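Local coordinates for protein EIAV protease (Equine infectious anemia virus, PDB 1FMB) that probably acts as the homodimeric aspartic protease that cleaves the viral polyproteins, and is captured here with a peptide-like inhibitor bound in its active site, at residues 22-27 against 88-93; 30-35 against 81-86. The protein carries 1 engineered substitution. All blocks are in the same frame, centred on the assembly; numbering follows the deposited sequence.

Interaction 1. Residues 22-27 against 88-93; sequences VLLDTG and TILGRD. With HYB ([2-(2-methyl-propane-2-sulfonylmethyl)-3-naphthalen-1-yl-propionyl-valinyl]-phenylalaninol), chain B.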
loop_
_atom_site.group_PDB
_atom_site.type_symbol
_atom_site.label_atom_id
_atom_site.label_comp_id
_atom_site.label_asym_id
_atom_site.label_seq_id
_atom_site.Cartn_x
_atom_site.Cartn_y
_atom_site.Cartn_z
ATOM N N VAL A 22 5.194 -11.094 -5.776
ATOM C CA VAL A 22 4.056 -10.279 -5.323
ATOM C C VAL A 22 4.462 -9.153 -4.388
ATOM O O VAL A 22 5.476 -9.349 -3.733
ATOM C CB VAL A 22 3.009 -11.129 -4.580
ATOM C CG1 VAL A 22 2.567 -12.279 -5.494
ATOM C CG2 VAL A 22 3.403 -11.787 -3.297
ATOM N N LEU A 23 3.720 -8.058 -4.309
ATOM C CA LEU A 23 4.071 -6.939 -3.455
ATOM C C LEU A 23 3.324 -7.169 -2.152
ATOM O O LEU A 23 2.107 -7.471 -2.232
ATOM C CB LEU A 23 3.603 -5.648 -4.136
ATOM C CG LEU A 23 3.702 -4.385 -3.263
ATOM C CD1 LEU A 23 5.146 -4.060 -2.940
ATOM C CD2 LEU A 23 3.098 -3.178 -3.978
ATOM N N LEU A 24 3.916 -7.035 -0.976
ATOM C CA LEU A 24 3.256 -7.193 0.331
ATOM C C LEU A 24 2.822 -5.758 0.720
ATOM O O LEU A 24 3.645 -4.864 0.981
ATOM C CB LEU A 24 4.270 -7.685 1.366
ATOM C CG LEU A 24 4.937 -8.992 0.827
ATOM C CD1 LEU A 24 5.989 -9.476 1.823
ATOM C CD2 LEU A 24 3.844 -9.988 0.628
ATOM N N ASP A 25 1.532 -5.559 0.658
ATOM C CA ASP A 25 0.975 -4.210 0.777
ATOM C C ASP A 25 -0.011 -3.943 1.898
ATOM O O ASP A 25 -1.196 -4.298 1.846
ATOM C CB ASP A 25 0.323 -3.931 -0.602
ATOM C CG ASP A 25 -0.165 -2.497 -0.828
ATOM O OD1 ASP A 25 0.035 -1.678 0.104
ATOM O OD2 ASP A 25 -0.807 -2.357 -1.877
ATOM N N THR A 26 0.533 -3.276 2.928
ATOM C CA THR A 26 -0.363 -2.948 4.084
ATOM C C THR A 26 -1.414 -1.891 3.726
ATOM O O THR A 26 -2.337 -1.758 4.556
ATOM C CB THR A 26 0.403 -2.453 5.316
ATOM O OG1 THR A 26 1.166 -1.282 4.945
ATOM C CG2 THR A 26 1.452 -3.488 5.725
ATOM N N GLY A 27 -1.280 -1.120 2.662
ATOM C CA GLY A 27 -2.281 -0.150 2.263
ATOM C C GLY A 27 -3.338 -0.735 1.359
ATOM O O GLY A 27 -4.147 0.020 0.846
ATOM N N THR A 88 1.040 -7.674 -8.891
ATOM C CA THR A 88 0.074 -8.469 -8.110
ATOM C C THR A 88 0.407 -8.131 -6.647
ATOM O O THR A 88 1.570 -8.008 -6.274
ATOM C CB THR A 88 0.376 -9.955 -8.340
ATOM O OG1 THR A 88 -0.219 -10.266 -9.616
ATOM C CG2 THR A 88 -0.274 -10.801 -7.241
ATOM N N ILE A 89 -0.700 -7.894 -5.959
ATOM C CA ILE A 89 -0.670 -7.447 -4.552
ATOM C C ILE A 89 -1.346 -8.364 -3.577
ATOM O O ILE A 89 -2.472 -8.839 -3.723
ATOM C CB ILE A 89 -1.455 -6.086 -4.582
ATOM C CG1 ILE A 89 -0.731 -5.067 -5.463
ATOM C CG2 ILE A 89 -1.782 -5.525 -3.186
ATOM C CD1 ILE A 89 -1.428 -3.744 -5.568
ATOM N N LEU A 90 -0.611 -8.672 -2.509
ATOM C CA LEU A 90 -1.145 -9.402 -1.389
ATOM C C LEU A 90 -1.471 -8.252 -0.379
ATOM O O LEU A 90 -0.585 -7.541 0.136
ATOM C CB LEU A 90 -0.068 -10.315 -0.778
ATOM C CG LEU A 90 -0.268 -11.793 -1.080
ATOM C CD1 LEU A 90 -0.811 -12.089 -2.456
ATOM C CD2 LEU A 90 0.982 -12.590 -0.736
ATOM N N GLY A 91 -2.770 -8.069 -0.127
ATOM C CA GLY A 91 -3.196 -7.031 0.809
ATOM C C GLY A 91 -3.433 -7.667 2.193
ATOM O O GLY A 91 -3.170 -8.844 2.431
ATOM N N ARG A 92 -4.144 -6.916 3.024
ATOM C CA ARG A 92 -4.372 -7.264 4.432
ATOM C C ARG A 92 -5.126 -8.558 4.653
ATOM O O ARG A 92 -4.860 -9.233 5.661
ATOM C CB ARG A 92 -5.017 -6.062 5.171
ATOM C CG ARG A 92 -4.050 -4.836 5.272
ATOM C CD ARG A 92 -4.715 -3.827 6.276
ATOM N NE ARG A 92 -5.989 -3.305 5.817
ATOM C CZ ARG A 92 -7.216 -3.699 6.134
ATOM N NH1 ARG A 92 -7.448 -4.677 7.053
ATOM N NH2 ARG A 92 -8.322 -3.145 5.622
ATOM N N ASP A 93 -6.059 -8.883 3.771
ATOM C CA ASP A 93 -6.803 -10.121 3.939
ATOM C C ASP A 93 -5.862 -11.298 3.912
ATOM O O ASP A 93 -5.900 -12.084 4.854
ATOM C CB ASP A 93 -7.922 -10.256 2.894
ATOM C CG ASP A 93 -7.406 -10.210 1.458
ATOM O OD1 ASP A 93 -6.331 -9.707 1.133
ATOM O OD2 ASP A 93 -8.083 -10.721 0.546
HETATM S S1 HYB B . -11.027 -0.850 -2.194
HETATM O O2 HYB B . -11.708 0.252 -2.815
HETATM O O3 HYB B . -10.142 -1.639 -2.988
HETATM C C4 HYB B . -11.099 5.354 -0.233
HETATM C C5 HYB B . -11.067 4.540 -1.325
HETATM C C6 HYB B . -10.266 3.330 -1.310
HETATM C C7 HYB B . -9.550 3.004 -0.212
HETATM C C8 HYB B . -9.553 3.883 1.001
HETATM C C9 HYB B . -10.346 5.037 0.948
HETATM C C10 HYB B . -10.410 5.912 2.086
HETATM C C11 HYB B . -9.681 5.617 3.208
HETATM C C12 HYB B . -8.869 4.451 3.259
HETATM C C13 HYB B . -8.816 3.594 2.156
HETATM O O14 HYB B . -2.312 1.897 -0.230
HETATM C C15 HYB B . -1.980 2.251 -1.622
HETATM N N16 HYB B . -4.213 1.475 -2.181
HETATM C C17 HYB B . -3.336 2.655 -2.265
HETATM C C18 HYB B . -4.019 3.808 -1.490
HETATM C C19 HYB B . -5.195 4.540 -2.104
HETATM C C20 HYB B . -6.529 4.226 -1.823
HETATM C C21 HYB B . -7.608 4.947 -2.351
HETATM C C22 HYB B . -7.343 6.024 -3.205
HETATM C C23 HYB B . -6.023 6.374 -3.481
HETATM C C24 HYB B . -4.960 5.642 -2.943
HETATM N N25 HYB B . -6.998 0.275 -2.524
HETATM C C26 HYB B . -5.703 -0.346 -2.908
HETATM C C27 HYB B . -4.809 0.895 -3.287
HETATM O O28 HYB B . -4.588 1.286 -4.422
HETATM C C29 HYB B . -5.813 -1.386 -4.050
HETATM C C30 HYB B . -4.431 -1.724 -4.633
HETATM C C31 HYB B . -6.530 -2.621 -3.457
HETATM C C32 HYB B . -7.719 -0.079 -1.425
HETATM O O33 HYB B . -7.344 -0.938 -0.618
HETATM C C34 HYB B . -9.009 0.735 -1.191
HETATM C C35 HYB B . -8.645 1.765 -0.090
HETATM C C36 HYB B . -10.217 -0.158 -0.761
HETATM C C37 HYB B . -11.631 -3.270 -0.913
HETATM C C38 HYB B . -12.293 -2.014 -1.534
HETATM C C39 HYB B . -13.092 -2.490 -2.771
HETATM C C40 HYB B . -13.217 -1.281 -0.530
HETATM O O HOH W 1 -4.957 -1.056 4.595
#
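Leu23 and Leu24 run parallel to Ile89 and Leu90, and three backbone bonds establish the pairing. Leu23 N donates a hydrogen bond to Thr88 O (2.9 Å), Leu90 N to Leu23 O (3.0 Å, C=O...N 170°), and Asp25 N to Leu90 O (2.9 Å). Two apolar contacts follow this register: Val22 CG1 meets the methyl of Thr88, and Leu24 CD2 packs alongside Leu90 CD2. Val22 CG2 reaches diagonally to Leu90 CD2 (3.6 Å).

Around Asp25 the polar groups turn to the inhibitor and to the chain itself. Its CG stands anti to the backbone N (chi1 -171°); OD2 lies 3.6 Å from Ile89 CG2 and hydrogen-bonds hydroxyl O14 of the chain C inhibitor copy. OD1 accepts Gly27 N (2.9 Å) from 45° above the carboxylate plane, an Asx turn. One water donates to Thr26 O (2.7 Å) and accepts from Arg92 NE (2.8 Å) in the guanidinium plane, while Arg92 NH2 pairs with Asp29. Thr26 OG1 bonds Leu24 O of the second subunit.

Asp25-Thr26-Gly27 is the signature of aspartic proteases. The Asx turn and the Asp25 N bond position the carboxylate, whose OD1 lies close to OD1 of Asp25 of the second subunit, while Gly27 O faces the inhibitor.

Interaction 2. Residues 30-35 against 81-86; sequences TSVLTT and LVADIP. With HYB ([2-(2-methyl-propane-2-sulfonylmethyl)-3-naphthalen-1-yl-propionyl-valinyl]-phenylalaninol), chain C.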
loop_
_atom_site.group_PDB
_atom_site.type_symbol
_atom_site.label_atom_id
_atom_site.label_comp_id
_atom_site.label_asym_id
_atom_site.label_seq_id
_atom_site.Cartn_x
_atom_site.Cartn_y
_atom_site.Cartn_z
ATOM N N THR A 30 -7.514 -5.511 0.207
ATOM C CA THR A 30 -7.733 -6.825 -0.357
ATOM C C THR A 30 -6.671 -7.090 -1.395
ATOM O O THR A 30 -5.863 -6.253 -1.803
ATOM C CB THR A 30 -9.188 -6.771 -0.937
ATOM O OG1 THR A 30 -9.513 -8.117 -1.303
ATOM C CG2 THR A 30 -9.246 -5.874 -2.158
ATOM N N SER A 31 -6.536 -8.347 -1.741
ATOM C CA SER A 31 -5.453 -8.798 -2.666
ATOM C C SER A 31 -5.936 -8.815 -4.125
ATOM O O SER A 31 -7.071 -9.209 -4.376
ATOM C CB SER A 31 -5.133 -10.179 -2.195
ATOM O OG SER A 31 -4.518 -10.185 -0.907
ATOM N N VAL A 32 -5.050 -8.480 -5.047
ATOM C CA VAL A 32 -5.403 -8.399 -6.459
ATOM C C VAL A 32 -4.326 -9.005 -7.349
ATOM O O VAL A 32 -3.138 -8.740 -7.279
ATOM C CB VAL A 32 -5.474 -6.888 -6.827
ATOM C CG1 VAL A 32 -6.056 -6.735 -8.258
ATOM C CG2 VAL A 32 -6.455 -6.187 -5.872
ATOM N N LEU A 33 -4.780 -9.871 -8.223
ATOM C CA LEU A 33 -3.865 -10.495 -9.213
ATOM C C LEU A 33 -4.034 -9.634 -10.478
ATOM O O LEU A 33 -5.161 -9.262 -10.897
ATOM C CB LEU A 33 -4.558 -11.832 -9.345
ATOM C CG LEU A 33 -4.018 -13.047 -10.049
ATOM C CD1 LEU A 33 -2.637 -13.366 -9.455
ATOM C CD2 LEU A 33 -5.040 -14.163 -9.862
ATOM N N THR A 34 -2.876 -9.406 -11.103
ATOM C CA THR A 34 -2.937 -8.677 -12.392
ATOM C C THR A 34 -3.529 -9.648 -13.412
ATOM O O THR A 34 -3.471 -10.881 -13.330
ATOM C CB THR A 34 -1.585 -8.176 -12.888
ATOM O OG1 THR A 34 -0.713 -9.287 -13.280
ATOM C CG2 THR A 34 -0.747 -7.393 -11.909
ATOM N N THR A 35 -4.216 -9.154 -14.438
ATOM C CA THR A 35 -4.772 -10.035 -15.466
ATOM C C THR A 35 -3.693 -10.869 -16.203
ATOM O O THR A 35 -4.038 -12.016 -16.565
ATOM C CB THR A 35 -5.419 -9.107 -16.514
ATOM O OG1 THR A 35 -6.390 -8.284 -15.842
ATOM C CG2 THR A 35 -6.045 -9.945 -17.622
ATOM N N LEU A 81 -9.105 -10.848 -6.221
ATOM C CA LEU A 81 -9.676 -10.076 -7.329
ATOM C C LEU A 81 -8.690 -10.095 -8.486
ATOM O O LEU A 81 -7.472 -10.396 -8.315
ATOM C CB LEU A 81 -9.842 -8.603 -6.908
ATOM C CG LEU A 81 -10.727 -8.435 -5.660
ATOM C CD1 LEU A 81 -10.881 -6.961 -5.319
ATOM C CD2 LEU A 81 -12.084 -9.076 -5.919
ATOM N N VAL A 82 -9.120 -9.865 -9.719
ATOM C CA VAL A 82 -8.255 -9.802 -10.917
ATOM C C VAL A 82 -8.479 -8.427 -11.583
ATOM O O VAL A 82 -9.634 -7.989 -11.769
ATOM C CB VAL A 82 -8.557 -10.934 -11.904
ATOM C CG1 VAL A 82 -7.591 -10.790 -13.058
ATOM C CG2 VAL A 82 -8.472 -12.295 -11.205
ATOM N N ALA A 83 -7.438 -7.669 -11.897
ATOM C CA ALA A 83 -7.636 -6.340 -12.516
ATOM C C ALA A 83 -6.461 -5.913 -13.342
ATOM O O ALA A 83 -5.341 -6.454 -13.182
ATOM C CB ALA A 83 -7.952 -5.317 -11.393
ATOM N N ASP A 84 -6.674 -4.979 -14.344
ATOM C CA ASP A 84 -5.486 -4.618 -15.121
ATOM C C ASP A 84 -4.627 -3.601 -14.371
ATOM O O ASP A 84 -4.672 -2.406 -14.704
ATOM C CB ASP A 84 -5.919 -3.902 -16.413
ATOM C CG ASP A 84 -6.421 -4.935 -17.408
ATOM O OD1 ASP A 84 -5.850 -6.037 -17.477
ATOM O OD2 ASP A 84 -7.384 -4.636 -18.148
ATOM N N ILE A 85 -3.892 -4.036 -13.372
ATOM C CA ILE A 85 -3.018 -3.196 -12.578
ATOM C C ILE A 85 -1.584 -3.647 -12.854
ATOM O O ILE A 85 -1.397 -4.719 -13.397
ATOM C CB ILE A 85 -3.395 -3.166 -11.096
ATOM C CG1 ILE A 85 -3.341 -4.543 -10.421
ATOM C CG2 ILE A 85 -4.830 -2.640 -11.014
ATOM C CD1 ILE A 85 -3.246 -4.449 -8.892
ATOM N N PRO A 86 -0.578 -2.844 -12.501
ATOM C CA PRO A 86 0.798 -3.142 -12.847
ATOM C C PRO A 86 1.445 -4.237 -12.041
ATOM O O PRO A 86 2.480 -4.709 -12.491
ATOM C CB PRO A 86 1.515 -1.815 -12.457
ATOM C CG PRO A 86 0.397 -0.843 -12.523
ATOM C CD PRO A 86 -0.791 -1.525 -11.916
HETATM S S1 HYB C . 4.939 6.176 -8.037
HETATM O O2 HYB C . 4.448 6.098 -9.385
HETATM O O3 HYB C . 4.159 6.873 -7.067
HETATM C C4 HYB C . 4.050 0.811 -11.612
HETATM C C5 HYB C . 3.543 2.041 -11.319
HETATM C C6 HYB C . 3.563 2.532 -9.954
HETATM C C7 HYB C . 4.088 1.774 -8.967
HETATM C C8 HYB C . 4.643 0.412 -9.252
HETATM C C9 HYB C . 4.612 -0.021 -10.584
HETATM C C10 HYB C . 5.147 -1.308 -10.930
HETATM C C11 HYB C . 5.671 -2.109 -9.948
HETATM C C12 HYB C . 5.694 -1.673 -8.595
HETATM C C13 HYB C . 5.184 -0.416 -8.261
HETATM O O14 HYB C . 0.413 -0.236 -2.961
HETATM C C15 HYB C . -0.929 0.293 -3.266
HETATM N N16 HYB C . 0.218 2.021 -4.534
HETATM C C17 HYB C . -0.788 0.953 -4.667
HETATM C C18 HYB C . -0.276 -0.052 -5.727
HETATM C C19 HYB C . -0.340 0.302 -7.198
HETATM C C20 HYB C . 0.738 0.840 -7.909
HETATM C C21 HYB C . 0.685 1.108 -9.283
HETATM C C22 HYB C . -0.500 0.837 -9.976
HETATM C C23 HYB C . -1.581 0.278 -9.298
HETATM C C24 HYB C . -1.508 0.016 -7.926
HETATM N N25 HYB C . 1.995 4.101 -5.884
HETATM C C26 HYB C . 1.220 4.267 -4.626
HETATM C C27 HYB C . -0.036 3.342 -4.854
HETATM O O28 HYB C . -1.140 3.725 -5.205
HETATM C C29 HYB C . 0.842 5.734 -4.303
HETATM C C30 HYB C . -0.236 5.806 -3.210
HETATM C C31 HYB C . 2.152 6.451 -3.901
HETATM C C32 HYB C . 3.342 3.908 -5.932
HETATM O O33 HYB C . 4.049 3.821 -4.920
HETATM C C34 HYB C . 3.931 3.707 -7.344
HETATM C C35 HYB C . 4.139 2.177 -7.483
HETATM C C36 HYB C . 5.267 4.488 -7.557
HETATM C C37 HYB C . 7.141 7.198 -6.634
HETATM C C38 HYB C . 6.580 7.011 -8.066
HETATM C C39 HYB C . 6.307 8.426 -8.632
HETATM C C40 HYB C . 7.557 6.232 -8.981
#
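Ile85 reaches back over Val32 and Thr34. Its CB makes no close approach to 30-35; contact starts one bond further out, at CG1, set between the backbone N and the carbonyl carbon (chi1 60°). CG1 lies 4.1 Å from Val32 CG1 and 4.1 Å from Thr34 CG2, two methyls that approach it from different directions. At the tip, CD1 closes to 3.7 Å on Val32 CG1 and also touches Val32 CB, the two side chains crossing at a slant. Val32 CG1 meets Ala83 CB as well, so one methyl joins Ile85 to the strand before it.

That strand, 81-83, runs parallel to 32-34, their directions 36° apart. Leu81 N donates to Ser31 O (3.2 Å), Leu33 N to Leu81 O (2.7 Å) and Ala83 N to Leu33 O (3.0 Å). Because Val32 pairs through its own backbone with Ile89, strand 32-34 sits between 81-83 and 89-90, consistent with the psi-shaped strand arrangement of aspartic proteases. Leu33 CD2 packs next to Val82 CG2, with Tyr38 of the following helix against both residues. At the other end of the pairing, Thr30 CG2 meets Leu81 CD1, the two side chains at about a right angle.

Beyond Thr34 the strands part. Thr35 N still reaches Ala83 O (3.2 Å), but from 51° above the carbonyl plane, and the same oxygen takes a weak bond from Ile85 N that closes an inverse gamma turn centred on Asp84. The turn leaves the Asp84 carboxylate beside Thr35: OG1 donates to OD1 at 2.8 Å, approaching from above the carboxylate plane. Thr34, at the N-cap position, uses OG1 to cap His37 N at the start of helix 35-40.

How the interactions relate
From the N terminus the chain runs through strand 10-15 to strand 18-24, whose end opens interaction 1. The Asp-Thr-Gly turn follows, then residues 30-35, which open interaction 2. Helix 35-40 and the long strand 58-71 come next, and the end of strand 74-83 closes interaction 2. A short connection then brings 88-93 back to 22-27 and closes interaction 1, so the second loop is nested in the first and the two do not cross. Their centres lie 10 Å apart. Ser31 joins them directly: its OG is 2.9 Å from Gly91 N and 2.8 Å from Asp93 OD1, both probable hydrogen bonds that tie the start of helix 92-97 to the residue just before strand 32-34.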